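Local coordinates for protein putative ABC transporter (Thermobispora bispora, PDB 4PE6) that probably binds a carbohydrate-type solute for uptake by an ABC transporter, and here holds the sugar acid (2R,3S)-2,3,4-trihydroxybutanoic acid, at residues P19-S24 against G51-Y56; Q80-L85 against A105-V110; A271-E276 against W313-F318. All blocks are in the same frame, centred on the assembly; numbering follows the deposited sequence.

Contact 1. Residues P19-S24 against G51-Y56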
loop_
_atom_site.group_PDB
_atom_site.type_symbol
_atom_site.label_atom_id
_atom_site.label_comp_id
_atom_site.label_asym_id
_atom_site.label_seq_id
_atom_site.Cartn_x
_atom_site.Cartn_y
_atom_site.Cartn_z
ATOM N N PRO A 19 -17.224 10.740 -18.654
ATOM C CA PRO A 19 -15.764 10.707 -18.606
ATOM C C PRO A 19 -15.052 9.351 -18.751
ATOM O O PRO A 19 -15.563 8.309 -18.336
ATOM C CB PRO A 19 -15.437 11.297 -17.235
ATOM C CG PRO A 19 -16.726 11.367 -16.495
ATOM C CD PRO A 19 -17.794 11.471 -17.515
ATOM N N PHE A 20 -13.840 9.433 -19.293
ATOM C CA PHE A 20 -12.906 8.318 -19.406
ATOM C C PHE A 20 -11.841 8.474 -18.310
ATOM O O PHE A 20 -11.066 9.439 -18.310
ATOM C CB PHE A 20 -12.305 8.306 -20.818
ATOM C CG PHE A 20 -11.154 7.348 -21.018
ATOM C CD1 PHE A 20 -11.028 6.170 -20.277
ATOM C CD2 PHE A 20 -10.208 7.619 -21.991
ATOM C CE1 PHE A 20 -9.961 5.310 -20.485
ATOM C CE2 PHE A 20 -9.136 6.762 -22.208
ATOM C CZ PHE A 20 -9.013 5.605 -21.454
ATOM N N ILE A 21 -11.841 7.532 -17.367
ATOM C CA ILE A 21 -10.870 7.500 -16.253
ATOM C C ILE A 21 -9.794 6.436 -16.526
ATOM O O ILE A 21 -10.107 5.253 -16.637
ATOM C CB ILE A 21 -11.550 7.142 -14.918
ATOM C CG1 ILE A 21 -12.797 8.020 -14.670
ATOM C CG2 ILE A 21 -10.558 7.244 -13.769
ATOM C CD1 ILE A 21 -12.518 9.513 -14.652
ATOM N N ALA A 22 -8.536 6.864 -16.663
ATOM C CA ALA A 22 -7.420 5.958 -16.904
ATOM C C ALA A 22 -6.624 5.784 -15.610
ATOM O O ALA A 22 -6.475 6.733 -14.859
ATOM C CB ALA A 22 -6.537 6.531 -17.995
ATOM N N LEU A 23 -6.156 4.570 -15.342
ATOM C CA LEU A 23 -5.295 4.296 -14.179
ATOM C C LEU A 23 -3.983 3.670 -14.643
ATOM O O LEU A 23 -3.967 2.625 -15.331
ATOM C CB LEU A 23 -5.996 3.396 -13.166
ATOM C CG LEU A 23 -5.304 3.197 -11.811
ATOM C CD1 LEU A 23 -6.328 2.802 -10.745
ATOM C CD2 LEU A 23 -4.185 2.174 -11.857
ATOM N N SER A 24 -2.883 4.297 -14.258
ATOM C CA SER A 24 -1.545 3.788 -14.564
ATOM C C SER A 24 -0.877 3.369 -13.256
ATOM O O SER A 24 -0.725 4.177 -12.328
ATOM C CB SER A 24 -0.696 4.858 -15.252
ATOM O OG SER A 24 0.663 4.482 -15.280
ATOM N N GLY A 51 -23.859 5.354 -14.768
ATOM C CA GLY A 51 -23.814 6.503 -15.667
ATOM C C GLY A 51 -22.912 7.645 -15.220
ATOM O O GLY A 51 -23.000 8.753 -15.757
ATOM N N LEU A 52 -22.033 7.391 -14.253
ATOM C CA LEU A 52 -21.122 8.430 -13.771
ATOM C C LEU A 52 -19.873 8.511 -14.636
ATOM O O LEU A 52 -19.237 9.557 -14.711
ATOM C CB LEU A 52 -20.728 8.162 -12.322
ATOM C CG LEU A 52 -21.859 8.115 -11.296
ATOM C CD1 LEU A 52 -21.269 7.826 -9.928
ATOM C CD2 LEU A 52 -22.664 9.410 -11.280
ATOM N N ILE A 53 -19.503 7.402 -15.271
ATOM C CA ILE A 53 -18.378 7.388 -16.206
ATOM C C ILE A 53 -18.782 6.599 -17.438
ATOM O O ILE A 53 -19.726 5.808 -17.380
ATOM C CB ILE A 53 -17.118 6.761 -15.585
ATOM C CG1 ILE A 53 -17.271 5.243 -15.386
ATOM C CG2 ILE A 53 -16.798 7.407 -14.247
ATOM C CD1 ILE A 53 -15.966 4.583 -14.995
ATOM N N GLY A 54 -18.057 6.805 -18.535
ATOM C CA GLY A 54 -18.319 6.088 -19.787
ATOM C C GLY A 54 -17.328 4.984 -20.077
ATOM O O GLY A 54 -17.625 4.052 -20.814
ATOM N N LYS A 55 -16.140 5.087 -19.495
ATOM C CA LYS A 55 -15.048 4.207 -19.829
ATOM C C LYS A 55 -13.973 4.267 -18.747
ATOM O O LYS A 55 -13.753 5.313 -18.110
ATOM C CB LYS A 55 -14.452 4.613 -21.177
ATOM C CG LYS A 55 -13.387 3.676 -21.724
ATOM C CD LYS A 55 -12.836 4.182 -23.048
ATOM C CE LYS A 55 -11.628 3.360 -23.462
ATOM N NZ LYS A 55 -11.236 3.618 -24.874
ATOM N N TYR A 56 -13.332 3.126 -18.530
ATOM C CA TYR A 56 -12.178 3.042 -17.640
ATOM C C TYR A 56 -11.147 2.086 -18.228
ATOM O O TYR A 56 -11.498 1.152 -18.954
ATOM C CB TYR A 56 -12.603 2.608 -16.231
ATOM C CG TYR A 56 -13.014 1.159 -16.078
ATOM C CD1 TYR A 56 -12.081 0.172 -15.776
ATOM C CD2 TYR A 56 -14.351 0.776 -16.206
ATOM C CE1 TYR A 56 -12.468 -1.160 -15.635
ATOM C CE2 TYR A 56 -14.742 -0.541 -16.054
ATOM C CZ TYR A 56 -13.800 -1.502 -15.769
ATOM O OH TYR A 56 -14.199 -2.818 -15.634
#
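Phe20 and Lys55, paired across two parallel strands, send their side chains out of the same face of the sheet and run alongside each other. In each, CG lies anti to the backbone N (chi1 170° in Phe20, -174° in Lys55), and the lysine stays extended to its tip, so its methylenes pass over one face of the phenyl ring. Lys55 CD sits 4.0 Å from the centroid of the Phe20 ring in a CH-pi contact, and Lys55 NZ lies 4.8 Å from the same centroid, a cation-pi contact. Lysine suits this exposed position on the outermost strand because its aliphatic part covers a buried ring while its charge remains at the surface. At the edge of the ring, in its plane, stands Lys55 O. That oxygen accepts from Ile21 N at 3.0 Å. One step earlier, Pro19 O takes Gly54 N at 2.9 Å and, weakly, Lys55 N at 3.5 Å, so one carbonyl receives two successive N-H groups where the loop runs into the strand. On the other face of the sheet, the one Ile21 points to, Ile53 CG2 meets Ile21 CG1 at 4.1 Å, the two branched chains crossing at about a right angle. Tyr56 holds CG in the crowded position between N and carbonyl carbon (chi1 72°), which leads its ring away from Ile21 and onto Ala44 and Gln48 of helix 31-49. The contact thus closes the beta-alpha-beta unit of strand 20-25, helix 31-49 and strand 55-60, with strand 84-88 on the other flank of strand 20-25 and helix 263-275 packed against Pro19, Ile21 and Ile53.

Contact 2. Residues Q80-L85 against A105-V110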
loop_
_atom_site.group_PDB
_atom_site.type_symbol
_atom_site.label_atom_id
_atom_site.label_comp_id
_atom_site.label_asym_id
_atom_site.label_seq_id
_atom_site.Cartn_x
_atom_site.Cartn_y
_atom_site.Cartn_z
ATOM N N GLN A 80 -5.453 8.187 -25.988
ATOM C CA GLN A 80 -6.856 7.787 -25.919
ATOM C C GLN A 80 -7.727 8.846 -25.249
ATOM O O GLN A 80 -8.915 8.623 -25.027
ATOM C CB GLN A 80 -6.981 6.470 -25.158
ATOM C CG GLN A 80 -6.287 5.310 -25.848
ATOM C CD GLN A 80 -6.315 4.057 -25.006
ATOM O OE1 GLN A 80 -5.289 3.623 -24.510
ATOM N NE2 GLN A 80 -7.495 3.463 -24.850
ATOM N N LYS A 81 -7.130 9.980 -24.900
ATOM C CA LYS A 81 -7.873 11.146 -24.429
ATOM C C LYS A 81 -8.660 10.906 -23.142
ATOM O O LYS A 81 -9.860 11.160 -23.079
ATOM C CB LYS A 81 -8.801 11.656 -25.535
ATOM C CG LYS A 81 -8.053 12.184 -26.746
ATOM C CD LYS A 81 -7.419 13.542 -26.439
ATOM C CE LYS A 81 -7.042 14.279 -27.711
ATOM N NZ LYS A 81 -5.984 13.540 -28.454
ATOM N N PRO A 82 -7.971 10.445 -22.088
ATOM C CA PRO A 82 -8.674 10.311 -20.839
ATOM C C PRO A 82 -9.026 11.688 -20.255
ATOM O O PRO A 82 -8.309 12.658 -20.450
ATOM C CB PRO A 82 -7.666 9.577 -19.961
ATOM C CG PRO A 82 -6.337 10.096 -20.440
ATOM C CD PRO A 82 -6.513 10.273 -21.930
ATOM N N ASP A 83 -10.128 11.743 -19.531
ATOM C CA ASP A 83 -10.516 12.967 -18.807
ATOM C C ASP A 83 -9.792 13.130 -17.469
ATOM O O ASP A 83 -9.563 14.249 -16.982
ATOM C CB ASP A 83 -12.032 12.937 -18.631
ATOM C CG ASP A 83 -12.742 12.986 -19.961
ATOM O OD1 ASP A 83 -12.592 14.014 -20.652
ATOM O OD2 ASP A 83 -13.388 11.991 -20.349
ATOM N N ALA A 84 -9.481 11.999 -16.857
ATOM C CA ALA A 84 -8.669 11.940 -15.635
ATOM C C ALA A 84 -7.745 10.748 -15.713
ATOM O O ALA A 84 -8.075 9.707 -16.326
ATOM C CB ALA A 84 -9.555 11.841 -14.395
ATOM N N LEU A 85 -6.604 10.900 -15.063
ATOM C CA LEU A 85 -5.573 9.910 -15.015
ATOM C C LEU A 85 -5.192 9.708 -13.550
ATOM O O LEU A 85 -4.824 10.674 -12.853
ATOM C CB LEU A 85 -4.365 10.394 -15.834
ATOM C CG LEU A 85 -3.151 9.481 -15.812
ATOM C CD1 LEU A 85 -3.458 8.117 -16.441
ATOM C CD2 LEU A 85 -1.983 10.179 -16.517
ATOM N N ALA A 105 -2.529 18.904 -21.443
ATOM C CA ALA A 105 -3.558 18.440 -22.357
ATOM C C ALA A 105 -4.962 18.512 -21.740
ATOM O O ALA A 105 -5.926 18.090 -22.373
ATOM C CB ALA A 105 -3.245 17.031 -22.822
ATOM N N GLY A 106 -5.090 19.085 -20.541
ATOM C CA GLY A 106 -6.400 19.247 -19.898
ATOM C C GLY A 106 -6.888 18.066 -19.060
ATOM O O GLY A 106 -8.042 18.051 -18.635
ATOM N N VAL A 107 -6.013 17.098 -18.806
ATOM C CA VAL A 107 -6.340 15.909 -18.012
ATOM C C VAL A 107 -6.165 16.227 -16.523
ATOM O O VAL A 107 -5.156 16.841 -16.115
ATOM C CB VAL A 107 -5.445 14.690 -18.382
ATOM C CG1 VAL A 107 -5.859 13.435 -17.612
ATOM C CG2 VAL A 107 -5.509 14.395 -19.880
ATOM N N LYS A 108 -7.147 15.807 -15.724
ATOM C CA LYS A 108 -7.064 15.896 -14.272
ATOM C C LYS A 108 -6.205 14.735 -13.795
ATOM O O LYS A 108 -6.431 13.573 -14.191
ATOM C CB LYS A 108 -8.461 15.815 -13.609
ATOM C CG LYS A 108 -9.394 16.987 -13.874
ATOM C CD LYS A 108 -8.673 18.303 -13.594
ATOM C CE LYS A 108 -9.591 19.435 -13.215
ATOM N NZ LYS A 108 -10.051 20.235 -14.354
ATOM N N VAL A 109 -5.233 15.024 -12.942
ATOM C CA VAL A 109 -4.283 14.002 -12.527
ATOM C C VAL A 109 -4.325 13.831 -11.026
ATOM O O VAL A 109 -4.106 14.780 -10.285
ATOM C CB VAL A 109 -2.849 14.352 -13.000
ATOM C CG1 VAL A 109 -1.845 13.362 -12.437
ATOM C CG2 VAL A 109 -2.796 14.383 -14.518
ATOM N N VAL A 110 -4.658 12.617 -10.588
ATOM C CA VAL A 110 -4.581 12.240 -9.197
ATOM C C VAL A 110 -3.481 11.216 -9.026
ATOM O O VAL A 110 -3.554 10.086 -9.554
ATOM C CB VAL A 110 -5.913 11.647 -8.690
ATOM C CG1 VAL A 110 -5.819 11.320 -7.218
ATOM C CG2 VAL A 110 -7.064 12.609 -8.960
HETATM O O HOH W 1 -10.329 16.526 -18.074
#
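A beta-alpha-beta crossover is closed here: strand 84-88, helix 96-104 and strand 108-112 follow one another in the periplasmic binding protein fold, and the two strands lie parallel and adjacent. Backbone bonds alternate between them. Leu85 N gives to Lys108 O at 2.8 Å, nearly along the C=O axis, and Leu85 O receives Val110 N at 3.0 Å. Val107 packs against residues 82-85 with both branches. Its CG1, anti to the backbone N (chi1 -176°), touches Leu85 CB at 3.8 Å, while its CG2, beside the N, lies 3.3 Å from Pro82 O; a beta-branched residue makes both contacts at once. On the face that carries Ala84 and Lys108, the small Ala84 lets Ala271 of helix 263-275 pack close, and Lys108 bends at chi2 and chi4 to carry its amine away from the strand pair. Gly106 has the positive phi (87°) of a Schellman motif ending helix 96-104, where a side chain would strike the preceding carbonyl. Asp83 OD2 turns to Phe20 N in the neighbouring strand. Asp83 O accepts Lys108 N at 3.1 Å and also a water at 2.6 Å, which donates its other hydrogen to Gly106 O at 2.8 Å.

Contact 3. Residues A271-E276 against W313-F318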
loop_
_atom_site.group_PDB
_atom_site.type_symbol
_atom_site.label_atom_id
_atom_site.label_comp_id
_atom_site.label_asym_id
_atom_site.label_seq_id
_atom_site.Cartn_x
_atom_site.Cartn_y
_atom_site.Cartn_z
ATOM N N ALA A 271 -11.232 12.155 -8.642
ATOM C CA ALA A 271 -11.225 12.525 -10.053
ATOM C C ALA A 271 -12.596 13.004 -10.525
ATOM O O ALA A 271 -12.683 14.005 -11.241
ATOM C CB ALA A 271 -10.722 11.372 -10.914
ATOM N N LEU A 272 -13.655 12.293 -10.141
ATOM C CA LEU A 272 -14.982 12.651 -10.574
ATOM C C LEU A 272 -15.397 14.007 -9.989
ATOM O O LEU A 272 -16.032 14.790 -10.672
ATOM C CB LEU A 272 -16.007 11.597 -10.180
ATOM C CG LEU A 272 -15.841 10.234 -10.842
ATOM C CD1 LEU A 272 -17.010 9.346 -10.433
ATOM C CD2 LEU A 272 -15.752 10.324 -12.346
ATOM N N ASP A 273 -14.991 14.291 -8.763
ATOM C CA ASP A 273 -15.306 15.598 -8.160
ATOM C C ASP A 273 -14.533 16.711 -8.868
ATOM O O ASP A 273 -15.074 17.801 -9.140
ATOM C CB ASP A 273 -15.061 15.585 -6.647
ATOM C CG ASP A 273 -16.278 15.033 -5.861
ATOM O OD1 ASP A 273 -17.310 14.730 -6.496
ATOM O OD2 ASP A 273 -16.223 14.916 -4.622
ATOM N N LEU A 274 -13.287 16.408 -9.208
ATOM C CA LEU A 274 -12.449 17.339 -9.945
ATOM C C LEU A 274 -13.084 17.657 -11.295
ATOM O O LEU A 274 -13.115 18.822 -11.725
ATOM C CB LEU A 274 -11.048 16.753 -10.118
ATOM C CG LEU A 274 -10.149 16.786 -8.870
ATOM C CD1 LEU A 274 -8.798 16.201 -9.200
ATOM C CD2 LEU A 274 -9.960 18.183 -8.319
ATOM N N LEU A 275 -13.602 16.623 -11.953
ATOM C CA LEU A 275 -14.168 16.772 -13.290
ATOM C C LEU A 275 -15.450 17.601 -13.319
ATOM O O LEU A 275 -15.790 18.176 -14.362
ATOM C CB LEU A 275 -14.424 15.393 -13.913
ATOM C CG LEU A 275 -13.160 14.693 -14.408
ATOM C CD1 LEU A 275 -13.476 13.246 -14.815
ATOM C CD2 LEU A 275 -12.521 15.468 -15.560
ATOM N N GLU A 276 -16.173 17.671 -12.203
ATOM C CA GLU A 276 -17.345 18.542 -12.126
ATOM C C GLU A 276 -17.068 19.888 -11.447
ATOM O O GLU A 276 -17.978 20.538 -10.943
ATOM C CB GLU A 276 -18.538 17.800 -11.497
ATOM C CG GLU A 276 -18.372 17.319 -10.065
ATOM C CD GLU A 276 -19.674 16.711 -9.516
ATOM O OE1 GLU A 276 -20.312 17.306 -8.602
ATOM O OE2 GLU A 276 -20.084 15.662 -10.043
ATOM N N TRP A 313 -14.701 2.822 0.308
ATOM C CA TRP A 313 -15.034 4.211 0.006
ATOM C C TRP A 313 -16.220 4.308 -0.936
ATOM O O TRP A 313 -16.224 3.719 -2.015
ATOM C CB TRP A 313 -13.825 4.953 -0.589
ATOM C CG TRP A 313 -12.674 4.924 0.306
ATOM C CD1 TRP A 313 -11.559 4.165 0.160
ATOM C CD2 TRP A 313 -12.507 5.664 1.518
ATOM N NE1 TRP A 313 -10.708 4.374 1.207
ATOM C CE2 TRP A 313 -11.267 5.292 2.060
ATOM C CE3 TRP A 313 -13.292 6.605 2.203
ATOM C CZ2 TRP A 313 -10.774 5.826 3.245
ATOM C CZ3 TRP A 313 -12.809 7.135 3.398
ATOM C CH2 TRP A 313 -11.556 6.750 3.903
ATOM N N THR A 314 -17.251 5.001 -0.484
ATOM C CA THR A 314 -18.317 5.464 -1.339
ATOM C C THR A 314 -17.962 6.903 -1.676
ATOM O O THR A 314 -17.103 7.516 -1.044
ATOM C CB THR A 314 -19.676 5.424 -0.628
ATOM O OG1 THR A 314 -19.617 6.205 0.577
ATOM C CG2 THR A 314 -20.072 3.976 -0.287
ATOM N N ARG A 315 -18.624 7.445 -2.679
ATOM C CA ARG A 315 -18.452 8.835 -2.998
ATOM C C ARG A 315 -18.758 9.714 -1.770
ATOM O O ARG A 315 -18.047 10.688 -1.499
ATOM C CB ARG A 315 -19.336 9.204 -4.183
ATOM C CG ARG A 315 -18.833 10.428 -4.898
ATOM C CD ARG A 315 -19.635 10.748 -6.142
ATOM N NE ARG A 315 -18.948 11.790 -6.886
ATOM C CZ ARG A 315 -19.352 12.305 -8.038
ATOM N NH1 ARG A 315 -20.471 11.892 -8.611
ATOM N NH2 ARG A 315 -18.617 13.242 -8.616
ATOM N N GLU A 316 -19.786 9.342 -1.008
ATOM C CA GLU A 316 -20.140 10.084 0.201
ATOM C C GLU A 316 -19.078 9.985 1.317
ATOM O O GLU A 316 -18.715 10.997 1.933
ATOM C CB GLU A 316 -21.529 9.637 0.723
ATOM C CG GLU A 316 -22.293 10.752 1.421
ATOM C CD GLU A 316 -22.321 12.044 0.607
ATOM O OE1 GLU A 316 -22.865 12.034 -0.523
ATOM O OE2 GLU A 316 -21.778 13.071 1.087
ATOM N N LEU A 317 -18.565 8.778 1.567
ATOM C CA LEU A 317 -17.501 8.619 2.573
ATOM C C LEU A 317 -16.243 9.358 2.145
ATOM O O LEU A 317 -15.584 9.977 2.969
ATOM C CB LEU A 317 -17.186 7.143 2.861
ATOM C CG LEU A 317 -18.248 6.393 3.677
ATOM C CD1 LEU A 317 -17.898 4.909 3.768
ATOM C CD2 LEU A 317 -18.421 6.986 5.075
ATOM N N PHE A 318 -15.930 9.311 0.852
ATOM C CA PHE A 318 -14.828 10.107 0.310
ATOM C C PHE A 318 -14.973 11.591 0.665
ATOM O O PHE A 318 -14.069 12.188 1.243
ATOM C CB PHE A 318 -14.720 9.949 -1.206
ATOM C CG PHE A 318 -13.828 10.970 -1.842
ATOM C CD1 PHE A 318 -12.462 10.855 -1.741
ATOM C CD2 PHE A 318 -14.364 12.070 -2.500
ATOM C CE1 PHE A 318 -11.624 11.813 -2.286
ATOM C CE2 PHE A 318 -13.534 13.027 -3.050
ATOM C CZ PHE A 318 -12.163 12.894 -2.956
HETATM O O HOH W 2 -20.799 13.064 -11.148
#
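Arg315 NH2 is held between two carboxylates, donating to Asp273 OD1 at 2.9 Å and more weakly to Glu276 OE2 at 3.2 Å, each bond part of a salt bridge. Both acids meet the arginine tip to tip but are turned differently, the Asp273 carboxylate plane 28° from the guanidinium and that of Glu276 73°. Asp273 OD1 offers its anti lone pair to NH2 and is also reached, weakly, by Arg315 NE. A water accepts from Arg315 NH1 at 2.8 Å and donates to Glu276 OE2 at 2.9 Å, adding a second path between these two groups. The three residues form a salt-bridge network between the end of one helix and the N-terminal turn of another. Leu272 CD1 lies over one face of the guanidinium. Arginine suits the place through its length: its chain, extended from CG to NE, reaches from the first turn of helix 315-327 to the C-terminal end of helix 263-275. The former is N-capped by Thr314, whose OG1 accepts Leu317 N at 3.0 Å. Replacing Arg315 by an alanine would remove the guanidinium and would probably loosen this first turn from Asp273 and Glu276. One turn on, Phe318 brings its edge to the other oxygen of Asp273, CE2 lying 3.6 Å from OD2. Further out, Arg319 forms a salt bridge with Asp273 OD1, and Arg278 holds Glu276 OE1, so the acids probably remain ionised.

Contacts 1 and 2 belong to the same sheet, in a part where neighbouring strands run parallel, and are joined directly because strands 20-25 and 84-88 are neighbours: Phe20 O lies 2.8 Å from Asp83 N. Both depend on backbone hydrogen bonds, but contact 1 includes the outermost strand and has an exposed lysine over an aromatic ring, whereas contact 2, more buried, packs mainly aliphatic side chains, valine, leucine, alanine and proline. Contact 3, largely buried but with Glu276 exposed, joins two helices mainly by charge. Helix 263-275 links all three: Leu272 and Leu275 rest on Ile53, Pro19 and Ile21, and Ala271 on Ala84, while Asp273, with Glu276 just past the helix end, turns to helix 315-327.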